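Local atomic coordinates of serine acetyltransferase (Neisseria gonorrhoeae, PDB entry 6WYE), a protein that probably catalyses the transfer of an acetyl group from acetyl-CoA to L-serine, giving O-acetyl-L-serine and CoA in the first step of L-cysteine biosynthesis. Residues Ala173-Tyr177 against Ala193-Asn197; Lys131-Ile136 against Val164-Ile169; Phe55-Thr59 against Ala71-Ser75. One frame throughout, in Å; residues are numbered along the deposited sequence.

Contact 1: residues Ala173-Tyr177 against Ala193-Asn197; sequences ARLGY and AVLGN
Arg-174 and Leu-175 pair with Val-194 and Leu-195 as parallel strand rungs on two successive coils of the C-terminal beta-helix. Strand 174-175 is the outermost of its sheet within the chain, and 194-195 goes on to pair with strand 220-221. The ladder climbs from Arg-174 N to Ala-193 O (3.1 Å) through a short bond of Leu-195 N to Arg-174 O (2.7 Å, N-H...O 167°); the next, from Gly-176 N to Leu-195 O, is bent and weak.

Paired residues put their side chains on the same face of the sheet. On one face Leu-175 and Leu-195 run side by side, with their CD1 atoms 4.0 Å apart, and Leu-175 also meets Ile-136 and His-139 of helix 131-147. On the other face Arg-174, bent at chi3, lays its guanidinium over the methyls of Val-194: CG2 sits beneath the rim of one guanidinium face, 3.5 Å from NH1.

Beyond the strands, the amide of Asn-197 stacks on one face of the Tyr-177 ring, the planes only 17° apart. The same amide bonds the backbone, Tyr-177 N reaching a lone pair of Asn-197 OD1 in the carbonyl plane at 3.1 Å, so OD1 is held above the ring rim, 3.2 Å from CD2. The Tyr-177 side chain starts between its backbone N and carbonyl carbon (chi1 62°), a torsion that stands the ring up alongside Asn-197, whose CB makes a CH-pi contact over the face. Arg-140 takes the Gly-176 carbonyl, which ties the coil to the helical domain.

Equivalent positions stacked on successive coils, in parallel register about one strand spacing apart, are the signature of the left-handed parallel beta-helix of hexapeptide-repeat acyltransferases.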
ATOM      1  N   ALA A 173      -2.876 -17.813 -27.136  1.00 37.80           N
ATOM      2  CA  ALA A 173      -3.789 -17.279 -28.137  1.00 36.44           C
ATOM      3  C   ALA A 173      -3.062 -16.279 -29.033  1.00 35.96           C
ATOM      4  O   ALA A 173      -2.190 -15.528 -28.576  1.00 31.64           O
ATOM      5  CB  ALA A 173      -4.985 -16.606 -27.462  1.00 35.44           C
ATOM      6  N   ARG A 174      -3.430 -16.271 -30.311  1.00 38.16           N
ATOM      7  CA  ARG A 174      -2.776 -15.450 -31.330  1.00 39.70           C
ATOM      8  C   ARG A 174      -3.738 -14.376 -31.828  1.00 37.45           C
ATOM      9  O   ARG A 174      -4.821 -14.691 -32.328  1.00 41.70           O
ATOM     10  CB  ARG A 174      -2.295 -16.324 -32.492  1.00 44.77           C
ATOM     11  CG  ARG A 174      -0.975 -17.067 -32.216  1.00 48.98           C
ATOM     12  CD  ARG A 174      -0.794 -18.274 -33.135  1.00 53.74           C
ATOM     13  NE  ARG A 174      -1.043 -17.958 -34.545  1.00 56.83           N
ATOM     14  CZ  ARG A 174      -1.533 -18.828 -35.428  1.00 57.08           C
ATOM     15  NH1 ARG A 174      -1.828 -20.071 -35.052  1.00 56.83           N
ATOM     16  NH2 ARG A 174      -1.731 -18.462 -36.686  1.00 58.55           N
ATOM     17  N   LEU A 175      -3.333 -13.112 -31.709  1.00 35.41           N
ATOM     18  CA  LEU A 175      -4.197 -11.970 -31.995  1.00 39.18           C
ATOM     19  C   LEU A 175      -3.575 -11.098 -33.076  1.00 40.30           C
ATOM     20  O   LEU A 175      -2.424 -10.666 -32.938  1.00 41.00           O
ATOM     21  CB  LEU A 175      -4.421 -11.129 -30.730  1.00 41.13           C
ATOM     22  CG  LEU A 175      -5.644 -11.421 -29.849  1.00 40.48           C
ATOM     23  CD1 LEU A 175      -5.782 -12.894 -29.560  1.00 39.75           C
ATOM     24  CD2 LEU A 175      -5.554 -10.641 -28.544  1.00 40.01           C
ATOM     25  N   GLY A 176      -4.341 -10.811 -34.128  1.00 41.08           N
ATOM     26  CA  GLY A 176      -3.909  -9.900 -35.173  1.00 38.77           C
ATOM     27  C   GLY A 176      -4.014  -8.450 -34.727  1.00 38.36           C
ATOM     28  O   GLY A 176      -4.260  -8.148 -33.561  1.00 39.50           O
ATOM     29  N   TYR A 177      -3.832  -7.537 -35.686  1.00 36.36           N
ATOM     30  CA  TYR A 177      -3.861  -6.100 -35.423  1.00 36.57           C
ATOM     31  C   TYR A 177      -5.201  -5.480 -35.832  1.00 34.72           C
ATOM     32  O   TYR A 177      -6.036  -6.103 -36.486  1.00 35.64           O
ATOM     33  CB  TYR A 177      -2.708  -5.381 -36.145  1.00 40.70           C
ATOM     34  CG  TYR A 177      -2.756  -5.485 -37.661  1.00 42.87           C
ATOM     35  CD1 TYR A 177      -3.656  -4.732 -38.406  1.00 42.82           C
ATOM     36  CD2 TYR A 177      -1.901  -6.343 -38.345  1.00 44.94           C
ATOM     37  CE1 TYR A 177      -3.706  -4.838 -39.795  1.00 46.81           C
ATOM     38  CE2 TYR A 177      -1.936  -6.444 -39.724  1.00 47.38           C
ATOM     39  CZ  TYR A 177      -2.837  -5.697 -40.442  1.00 48.10           C
ATOM     40  OH  TYR A 177      -2.874  -5.807 -41.813  1.00 50.91           O
ATOM     41  N   ALA A 193      -6.982 -20.416 -29.694  1.00 35.12           N
ATOM     42  CA  ALA A 193      -7.746 -19.413 -30.426  1.00 36.44           C
ATOM     43  C   ALA A 193      -6.823 -18.572 -31.304  1.00 35.97           C
ATOM     44  O   ALA A 193      -5.687 -18.268 -30.929  1.00 37.27           O
ATOM     45  CB  ALA A 193      -8.498 -18.506 -29.455  1.00 36.50           C
ATOM     46  N   VAL A 194      -7.314 -18.208 -32.483  1.00 33.02           N
ATOM     47  CA  VAL A 194      -6.572 -17.366 -33.410  1.00 35.89           C
ATOM     48  C   VAL A 194      -7.496 -16.265 -33.895  1.00 35.16           C
ATOM     49  O   VAL A 194      -8.613 -16.541 -34.340  1.00 40.23           O
ATOM     50  CB  VAL A 194      -6.015 -18.149 -34.614  1.00 37.26           C
ATOM     51  CG1 VAL A 194      -5.259 -17.195 -35.538  1.00 40.55           C
ATOM     52  CG2 VAL A 194      -5.112 -19.281 -34.157  1.00 38.87           C
ATOM     53  N   LEU A 195      -7.036 -15.023 -33.803  1.00 36.11           N
ATOM     54  CA  LEU A 195      -7.786 -13.879 -34.303  1.00 38.22           C
ATOM     55  C   LEU A 195      -6.981 -13.205 -35.403  1.00 38.51           C
ATOM     56  O   LEU A 195      -5.805 -12.885 -35.201  1.00 39.70           O
ATOM     57  CB  LEU A 195      -8.078 -12.872 -33.192  1.00 41.11           C
ATOM     58  CG  LEU A 195      -9.320 -13.120 -32.349  1.00 41.24           C
ATOM     59  CD1 LEU A 195      -9.013 -14.248 -31.389  1.00 43.24           C
ATOM     60  CD2 LEU A 195      -9.650 -11.835 -31.613  1.00 42.72           C
ATOM     61  N   GLY A 196      -7.624 -12.981 -36.554  1.00 35.19           N
ATOM     62  CA  GLY A 196      -7.032 -12.250 -37.658  1.00 36.22           C
ATOM     63  C   GLY A 196      -6.991 -10.761 -37.381  1.00 38.01           C
ATOM     64  O   GLY A 196      -6.902 -10.328 -36.227  1.00 35.69           O
ATOM     65  N   ASN A 197      -7.065  -9.963 -38.446  1.00 36.59           N
ATOM     66  CA  ASN A 197      -6.921  -8.516 -38.360  1.00 38.04           C
ATOM     67  C   ASN A 197      -8.259  -7.811 -38.509  1.00 38.25           C
ATOM     68  O   ASN A 197      -9.208  -8.350 -39.080  1.00 40.57           O
ATOM     69  CB  ASN A 197      -5.962  -7.991 -39.434  1.00 39.32           C
ATOM     70  CG  ASN A 197      -4.664  -8.751 -39.462  1.00 42.30           C
ATOM     71  OD1 ASN A 197      -3.965  -8.838 -38.453  1.00 41.59           O
ATOM     72  ND2 ASN A 197      -4.335  -9.322 -40.617  1.00 43.79           N
TER

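Contact 2: residues Lys131-Ile136 against Val164-Ile169; sequences KGFHAI and VFGVDI
Phe-165 and Lys-131 slide past each other in opposite directions where helix 131-147 meets the end of helix 151-165. The lysine's CG lies against the ring, 3.8 Å from CD1, while the Lys-131 carbonyl O is over one ring face. With CG anti to the backbone N (chi1 176°) and a bend at chi3, the chain passes the Phe-165 carbonyl, whose O is 3.2 Å from CE.

Farther round the same ring, His-134 CB and Ala-135 CA come in obliquely, the former 3.6 Å from Phe-165 CZ. Ala-135 CB is 3.8 Å from Phe-165 CD2. The imidazole leads away from the phenyl, toward the Leu-127 carbonyl that its NE2 bonds. The Ala-135 methyl also packs on Val-167, 3.9 Å from CG1, and the row ends in a looser touch between Ile-136 CD1 and Ile-169 CD1. Gly-166, at positive phi, turns the chain from helix into the first strand of the beta-helix.

The ammonium of Lys-131 is bonded by Thr-185 OG1 and by the Ser-162 carbonyl of a second subunit; a water 2.8 Å from NZ accepts a third bond. The lysine is thus split in character: its aliphatic part packs with Phe-165, while its buried charge, satisfied by oxygens, links the helical domain to the beta-helix and to a neighbouring subunit.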
ATOM      1  N   LYS A 131     -10.402  -0.596 -20.655  1.00 26.46           N
ATOM      2  CA  LYS A 131      -9.924  -1.872 -20.133  1.00 26.67           C
ATOM      3  C   LYS A 131      -9.712  -2.920 -21.230  1.00 27.16           C
ATOM      4  O   LYS A 131      -8.816  -3.761 -21.111  1.00 26.04           O
ATOM      5  CB  LYS A 131     -10.957  -2.364 -19.110  1.00 28.36           C
ATOM      6  CG  LYS A 131     -10.766  -3.690 -18.492  1.00 32.45           C
ATOM      7  CD  LYS A 131     -11.771  -3.864 -17.312  1.00 30.15           C
ATOM      8  CE  LYS A 131     -13.156  -4.340 -17.774  1.00 26.14           C
ATOM      9  NZ  LYS A 131     -13.984  -4.825 -16.610  1.00 28.30           N
ATOM     10  N   GLY A 132     -10.533  -2.904 -22.290  1.00 26.84           N
ATOM     11  CA  GLY A 132     -10.353  -3.872 -23.368  1.00 27.64           C
ATOM     12  C   GLY A 132      -9.081  -3.634 -24.167  1.00 29.01           C
ATOM     13  O   GLY A 132      -8.394  -4.583 -24.564  1.00 30.20           O
ATOM     14  N   PHE A 133      -8.745  -2.366 -24.404  1.00 28.87           N
ATOM     15  CA  PHE A 133      -7.454  -2.036 -24.998  1.00 28.54           C
ATOM     16  C   PHE A 133      -6.294  -2.475 -24.098  1.00 28.39           C
ATOM     17  O   PHE A 133      -5.305  -3.044 -24.581  1.00 31.40           O
ATOM     18  CB  PHE A 133      -7.391  -0.532 -25.279  1.00 31.41           C
ATOM     19  CG  PHE A 133      -6.044  -0.072 -25.728  1.00 30.22           C
ATOM     20  CD1 PHE A 133      -5.663  -0.224 -27.058  1.00 28.55           C
ATOM     21  CD2 PHE A 133      -5.148   0.492 -24.824  1.00 29.26           C
ATOM     22  CE1 PHE A 133      -4.418   0.182 -27.488  1.00 29.80           C
ATOM     23  CE2 PHE A 133      -3.889   0.902 -25.241  1.00 30.65           C
ATOM     24  CZ  PHE A 133      -3.523   0.743 -26.579  1.00 34.20           C
ATOM     25  N   HIS A 134      -6.391  -2.235 -22.786  1.00 27.08           N
ATOM     26  CA  HIS A 134      -5.332  -2.683 -21.885  1.00 26.83           C
ATOM     27  C   HIS A 134      -5.164  -4.201 -21.946  1.00 25.74           C
ATOM     28  O   HIS A 134      -4.041  -4.708 -22.050  1.00 26.65           O
ATOM     29  CB  HIS A 134      -5.629  -2.245 -20.444  1.00 25.33           C
ATOM     30  CG  HIS A 134      -5.765  -0.765 -20.282  1.00 28.14           C
ATOM     31  ND1 HIS A 134      -6.644  -0.192 -19.392  1.00 28.14           N
ATOM     32  CD2 HIS A 134      -5.142   0.263 -20.911  1.00 27.86           C
ATOM     33  CE1 HIS A 134      -6.562   1.127 -19.480  1.00 28.62           C
ATOM     34  NE2 HIS A 134      -5.654   1.428 -20.390  1.00 28.21           N
ATOM     35  N   ALA A 135      -6.276  -4.942 -21.913  1.00 26.50           N
ATOM     36  CA  ALA A 135      -6.176  -6.401 -21.866  1.00 27.50           C
ATOM     37  C   ALA A 135      -5.540  -6.955 -23.134  1.00 29.14           C
ATOM     38  O   ALA A 135      -4.706  -7.868 -23.068  1.00 30.93           O
ATOM     39  CB  ALA A 135      -7.556  -7.027 -21.656  1.00 23.07           C
ATOM     40  N   ILE A 136      -5.924  -6.412 -24.295  1.00 24.72           N
ATOM     41  CA  ILE A 136      -5.361  -6.871 -25.560  1.00 27.51           C
ATOM     42  C   ILE A 136      -3.851  -6.671 -25.570  1.00 29.61           C
ATOM     43  O   ILE A 136      -3.090  -7.575 -25.929  1.00 31.73           O
ATOM     44  CB  ILE A 136      -6.014  -6.122 -26.744  1.00 30.16           C
ATOM     45  CG1 ILE A 136      -7.474  -6.530 -26.961  1.00 29.65           C
ATOM     46  CG2 ILE A 136      -5.204  -6.315 -28.034  1.00 29.15           C
ATOM     47  CD1 ILE A 136      -7.670  -7.995 -27.160  1.00 35.32           C
ATOM     48  N   VAL A 164      -7.861  -8.298 -12.836  1.00 25.60           N
ATOM     49  CA  VAL A 164      -7.926  -6.837 -12.890  1.00 27.31           C
ATOM     50  C   VAL A 164      -8.839  -6.375 -14.008  1.00 29.99           C
ATOM     51  O   VAL A 164      -9.613  -5.421 -13.837  1.00 29.78           O
ATOM     52  CB  VAL A 164      -6.514  -6.240 -13.053  1.00 27.16           C
ATOM     53  CG1 VAL A 164      -6.594  -4.728 -13.296  1.00 29.35           C
ATOM     54  CG2 VAL A 164      -5.652  -6.547 -11.820  1.00 28.34           C
ATOM     55  N   PHE A 165      -8.775  -7.042 -15.166  1.00 29.01           N
ATOM     56  CA  PHE A 165      -9.532  -6.634 -16.340  1.00 26.76           C
ATOM     57  C   PHE A 165     -10.800  -7.448 -16.548  1.00 27.69           C
ATOM     58  O   PHE A 165     -11.617  -7.071 -17.388  1.00 26.28           O
ATOM     59  CB  PHE A 165      -8.669  -6.737 -17.610  1.00 26.49           C
ATOM     60  CG  PHE A 165      -7.417  -5.878 -17.587  1.00 27.50           C
ATOM     61  CD1 PHE A 165      -7.415  -4.636 -16.973  1.00 25.85           C
ATOM     62  CD2 PHE A 165      -6.247  -6.323 -18.194  1.00 27.17           C
ATOM     63  CE1 PHE A 165      -6.273  -3.848 -16.959  1.00 28.49           C
ATOM     64  CE2 PHE A 165      -5.102  -5.544 -18.186  1.00 29.65           C
ATOM     65  CZ  PHE A 165      -5.116  -4.292 -17.573  1.00 29.61           C
ATOM     66  N   GLY A 166     -11.005  -8.527 -15.795  1.00 27.75           N
ATOM     67  CA  GLY A 166     -12.136  -9.383 -16.083  1.00 27.36           C
ATOM     68  C   GLY A 166     -12.026 -10.070 -17.427  1.00 27.58           C
ATOM     69  O   GLY A 166     -13.040 -10.465 -17.994  1.00 28.09           O
ATOM     70  N   VAL A 167     -10.806 -10.235 -17.937  1.00 29.34           N
ATOM     71  CA  VAL A 167     -10.546 -10.782 -19.264  1.00 28.07           C
ATOM     72  C   VAL A 167      -9.608 -11.971 -19.110  1.00 27.50           C
ATOM     73  O   VAL A 167      -8.562 -11.858 -18.464  1.00 27.09           O
ATOM     74  CB  VAL A 167      -9.925  -9.727 -20.197  1.00 30.84           C
ATOM     75  CG1 VAL A 167      -9.447 -10.391 -21.478  1.00 30.56           C
ATOM     76  CG2 VAL A 167     -10.916  -8.605 -20.524  1.00 29.29           C
ATOM     77  N   ASP A 168      -9.968 -13.105 -19.703  1.00 24.46           N
ATOM     78  CA  ASP A 168      -9.152 -14.311 -19.594  1.00 25.71           C
ATOM     79  C   ASP A 168      -8.695 -14.697 -20.996  1.00 26.30           C
ATOM     80  O   ASP A 168      -9.470 -15.260 -21.771  1.00 26.25           O
ATOM     81  CB  ASP A 168      -9.937 -15.439 -18.909  1.00 25.21           C
ATOM     82  CG  ASP A 168      -9.084 -16.660 -18.626  1.00 29.23           C
ATOM     83  OD1 ASP A 168      -8.007 -16.803 -19.244  1.00 30.52           O
ATOM     84  OD2 ASP A 168      -9.483 -17.488 -17.776  1.00 29.92           O
ATOM     85  N   ILE A 169      -7.443 -14.398 -21.326  1.00 26.67           N
ATOM     86  CA  ILE A 169      -6.856 -14.798 -22.599  1.00 27.86           C
ATOM     87  C   ILE A 169      -5.641 -15.679 -22.309  1.00 28.33           C
ATOM     88  O   ILE A 169      -4.692 -15.245 -21.645  1.00 28.00           O
ATOM     89  CB  ILE A 169      -6.463 -13.586 -23.458  1.00 29.09           C
ATOM     90  CG1 ILE A 169      -7.669 -12.665 -23.693  1.00 30.07           C
ATOM     91  CG2 ILE A 169      -5.853 -14.048 -24.790  1.00 29.68           C
ATOM     92  CD1 ILE A 169      -7.262 -11.288 -24.225  1.00 29.59           C
TER
HETATM   93  O   HOH W   1     -12.794  -6.069 -14.442  1.00 34.59           O

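Contact 3: residues Phe55-Thr59 against Ala71-Ser75; sequences FLHQT and AYHLS
The Tyr-72 ring carries the carbonyl O of Gln-58 over one face, 3.5 Å from CE2 and displaced toward the rim, with Thr-59 CA arriving obliquely near CD2. The Phe-55 ring instead receives His-73 at its edge: CE1 of the imidazole lies close to the phenyl plane, 3.9 Å from CE1 of Phe-55. These two ring planes are inclined at 45°, an oblique meeting. A water sits in plane at the edges of both, joining Thr-59 OG1 (2.8 Å) to His-73 ND1 (2.9 Å).

Thr-59 touches both aromatic residues of helix 66-78. Its OG1 turns to CE2 of Tyr-72 at 3.7 Å, and its methyl CG2, anti to the backbone N, goes to His-73, 3.9 Å from ND1. Both of these side chains leave with CG anti to N; being neighbours on the helix they fan apart, one reaching Thr-59 OG1 and the other its methyl. A second water bridges the Tyr-72 hydroxyl and, weakly, the Gln-58 carbonyl, which His-63 also bonds. His-73 NE2 is held by the Leu-128 carbonyl, and Arg-86 of a neighbouring subunit makes a cation-pi contact with Tyr-72.

The axes of segments 55-59 and 71-75 approach to 10.7 Å, their N-to-C directions 118° apart, the space being bridged by side chains and water. Such steeply crossed, consecutive helices belong to the all-helical N-terminal domain of serine acetyltransferases, here packed against other subunits of the hexamer.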
ATOM      1  N   PHE A  55      -0.090  12.265 -12.439  1.00 27.59           N
ATOM      2  CA  PHE A  55      -0.269  10.966 -13.077  1.00 32.71           C
ATOM      3  C   PHE A  55      -0.006  11.054 -14.576  1.00 34.90           C
ATOM      4  O   PHE A  55       0.709  10.214 -15.138  1.00 34.57           O
ATOM      5  CB  PHE A  55      -1.680  10.462 -12.789  1.00 33.52           C
ATOM      6  CG  PHE A  55      -2.274   9.578 -13.864  1.00 34.45           C
ATOM      7  CD1 PHE A  55      -1.787   8.303 -14.090  1.00 36.36           C
ATOM      8  CD2 PHE A  55      -3.377  10.008 -14.589  1.00 31.27           C
ATOM      9  CE1 PHE A  55      -2.365   7.475 -15.065  1.00 36.19           C
ATOM     10  CE2 PHE A  55      -3.971   9.190 -15.556  1.00 34.39           C
ATOM     11  CZ  PHE A  55      -3.464   7.918 -15.795  1.00 33.63           C
ATOM     12  N   LEU A  56      -0.583  12.069 -15.240  1.00 32.75           N
ATOM     13  CA  LEU A  56      -0.398  12.219 -16.686  1.00 32.32           C
ATOM     14  C   LEU A  56       1.048  12.541 -17.038  1.00 32.58           C
ATOM     15  O   LEU A  56       1.548  12.088 -18.075  1.00 34.74           O
ATOM     16  CB  LEU A  56      -1.337  13.294 -17.232  1.00 27.93           C
ATOM     17  CG  LEU A  56      -2.808  12.926 -17.106  1.00 32.61           C
ATOM     18  CD1 LEU A  56      -3.677  14.127 -17.410  1.00 31.89           C
ATOM     19  CD2 LEU A  56      -3.143  11.735 -18.038  1.00 32.75           C
ATOM     20  N   HIS A  57       1.734  13.317 -16.190  0.51 32.09           N
ATOM     21  CA  HIS A  57       3.143  13.613 -16.433  0.51 32.00           C
ATOM     22  C   HIS A  57       4.015  12.376 -16.221  0.51 32.66           C
ATOM     23  O   HIS A  57       4.950  12.135 -16.993  0.51 33.28           O
ATOM     24  CB  HIS A  57       3.610  14.773 -15.538  0.51 31.56           C
ATOM     25  CG  HIS A  57       3.558  16.119 -16.204  0.51 31.79           C
ATOM     26  ND1 HIS A  57       2.429  16.914 -16.200  0.51 32.64           N
ATOM     27  CD2 HIS A  57       4.498  16.811 -16.897  0.51 32.49           C
ATOM     28  CE1 HIS A  57       2.677  18.036 -16.857  0.51 31.78           C
ATOM     29  NE2 HIS A  57       3.924  17.998 -17.290  0.51 31.53           N
ATOM     30  N   GLN A  58       3.725  11.573 -15.190  1.00 31.65           N
ATOM     31  CA  GLN A  58       4.537  10.386 -14.931  1.00 33.77           C
ATOM     32  C   GLN A  58       4.212   9.248 -15.887  1.00 33.57           C
ATOM     33  O   GLN A  58       5.113   8.495 -16.282  1.00 33.13           O
ATOM     34  CB  GLN A  58       4.340   9.911 -13.484  1.00 36.55           C
ATOM     35  CG  GLN A  58       4.993  10.813 -12.441  1.00 40.94           C
ATOM     36  CD  GLN A  58       4.361  10.675 -11.064  1.00 43.90           C
ATOM     37  OE1 GLN A  58       3.547   9.779 -10.823  1.00 44.97           O
ATOM     38  NE2 GLN A  58       4.707  11.593 -10.161  1.00 44.23           N
ATOM     39  N   THR A  59       2.953   9.121 -16.292  1.00 32.60           N
ATOM     40  CA  THR A  59       2.554   8.040 -17.182  1.00 31.78           C
ATOM     41  C   THR A  59       2.769   8.368 -18.660  1.00 33.00           C
ATOM     42  O   THR A  59       3.093   7.467 -19.439  1.00 35.10           O
ATOM     43  CB  THR A  59       1.084   7.682 -16.940  1.00 29.96           C
ATOM     44  OG1 THR A  59       0.919   7.261 -15.584  1.00 31.11           O
ATOM     45  CG2 THR A  59       0.617   6.559 -17.884  1.00 29.39           C
ATOM     46  N   ALA A  71       3.901   0.419 -21.624  1.00 28.89           N
ATOM     47  CA  ALA A  71       4.551  -0.452 -20.647  1.00 32.67           C
ATOM     48  C   ALA A  71       4.371   0.086 -19.237  1.00 30.91           C
ATOM     49  O   ALA A  71       4.114  -0.679 -18.297  1.00 28.40           O
ATOM     50  CB  ALA A  71       6.041  -0.594 -20.972  1.00 33.09           C
ATOM     51  N   TYR A  72       4.496   1.405 -19.074  1.00 28.44           N
ATOM     52  CA  TYR A  72       4.345   2.014 -17.756  1.00 30.14           C
ATOM     53  C   TYR A  72       2.921   1.851 -17.234  1.00 30.46           C
ATOM     54  O   TYR A  72       2.711   1.426 -16.094  1.00 30.01           O
ATOM     55  CB  TYR A  72       4.738   3.487 -17.824  1.00 31.90           C
ATOM     56  CG  TYR A  72       4.919   4.168 -16.490  1.00 32.22           C
ATOM     57  CD1 TYR A  72       6.141   4.136 -15.836  1.00 35.22           C
ATOM     58  CD2 TYR A  72       3.877   4.872 -15.900  1.00 31.92           C
ATOM     59  CE1 TYR A  72       6.318   4.779 -14.613  1.00 36.21           C
ATOM     60  CE2 TYR A  72       4.048   5.531 -14.684  1.00 33.24           C
ATOM     61  CZ  TYR A  72       5.266   5.479 -14.051  1.00 37.25           C
ATOM     62  OH  TYR A  72       5.435   6.118 -12.846  1.00 44.65           O
ATOM     63  N   HIS A  73       1.943   2.175 -18.050  1.00 29.32           N
ATOM     64  CA  HIS A  73       0.533   2.109 -17.597  1.00 31.23           C
ATOM     65  C   HIS A  73       0.105   0.668 -17.335  1.00 32.83           C
ATOM     66  O   HIS A  73      -0.529   0.440 -16.346  1.00 33.91           O
ATOM     67  CB  HIS A  73      -0.372   2.788 -18.608  1.00 29.77           C
ATOM     68  CG  HIS A  73      -1.696   3.206 -18.090  1.00 27.09           C
ATOM     69  ND1 HIS A  73      -1.867   3.748 -16.868  1.00 27.34           N
ATOM     70  CD2 HIS A  73      -2.902   3.197 -18.664  1.00 24.66           C
ATOM     71  CE1 HIS A  73      -3.115   4.056 -16.713  1.00 25.87           C
ATOM     72  NE2 HIS A  73      -3.763   3.719 -17.781  1.00 24.94           N
ATOM     73  N   LEU A  74       0.456  -0.241 -18.220  1.00 30.43           N
ATOM     74  CA  LEU A  74       0.079  -1.640 -18.019  1.00 28.17           C
ATOM     75  C   LEU A  74       0.692  -2.207 -16.747  1.00 30.08           C
ATOM     76  O   LEU A  74       0.026  -2.927 -15.991  1.00 29.41           O
ATOM     77  CB  LEU A  74       0.512  -2.484 -19.223  1.00 28.85           C
ATOM     78  CG  LEU A  74      -0.238  -2.260 -20.534  1.00 28.58           C
ATOM     79  CD1 LEU A  74       0.219  -3.272 -21.579  1.00 29.03           C
ATOM     80  CD2 LEU A  74      -1.748  -2.352 -20.297  1.00 27.99           C
ATOM     81  N   SER A  75       1.965  -1.896 -16.487  1.00 27.88           N
ATOM     82  CA  SER A  75       2.578  -2.412 -15.270  1.00 29.03           C
ATOM     83  C   SER A  75       1.922  -1.809 -14.038  1.00 29.78           C
ATOM     84  O   SER A  75       1.776  -2.496 -13.017  1.00 33.29           O
ATOM     85  CB  SER A  75       4.089  -2.157 -15.284  1.00 31.27           C
ATOM     86  OG  SER A  75       4.365  -0.770 -15.179  1.00 33.89           O
TER
HETATM   87  O   HOH W   2       7.382   8.188 -13.785  1.00 46.70           O
HETATM   88  O   HOH W   3       0.138   4.654 -15.009  1.00 27.96           O

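Overall arrangement
Along the chain the order is contact 3, contact 2, contact 1, each closing before the next opens, and they lead from the helical domain into the beta-helix. Contacts 3 and 2 have centres about 17 Å apart and touch through His-73 and His-134, whose rings meet steeply, and through Leu-74. Contacts 2 and 1, about 15 Å apart between centres, meet where Ile-136 CD1 packs on Leu-175 CD2 at 3.7 Å; strands 168-169 and 174-175 are also consecutive. Contacts 1 and 3 do not touch, lying about 26 Å apart between centres. Helix 131-147 therefore joins the two domains, packing on helix 66-78 and on the first coil of the beta-helix.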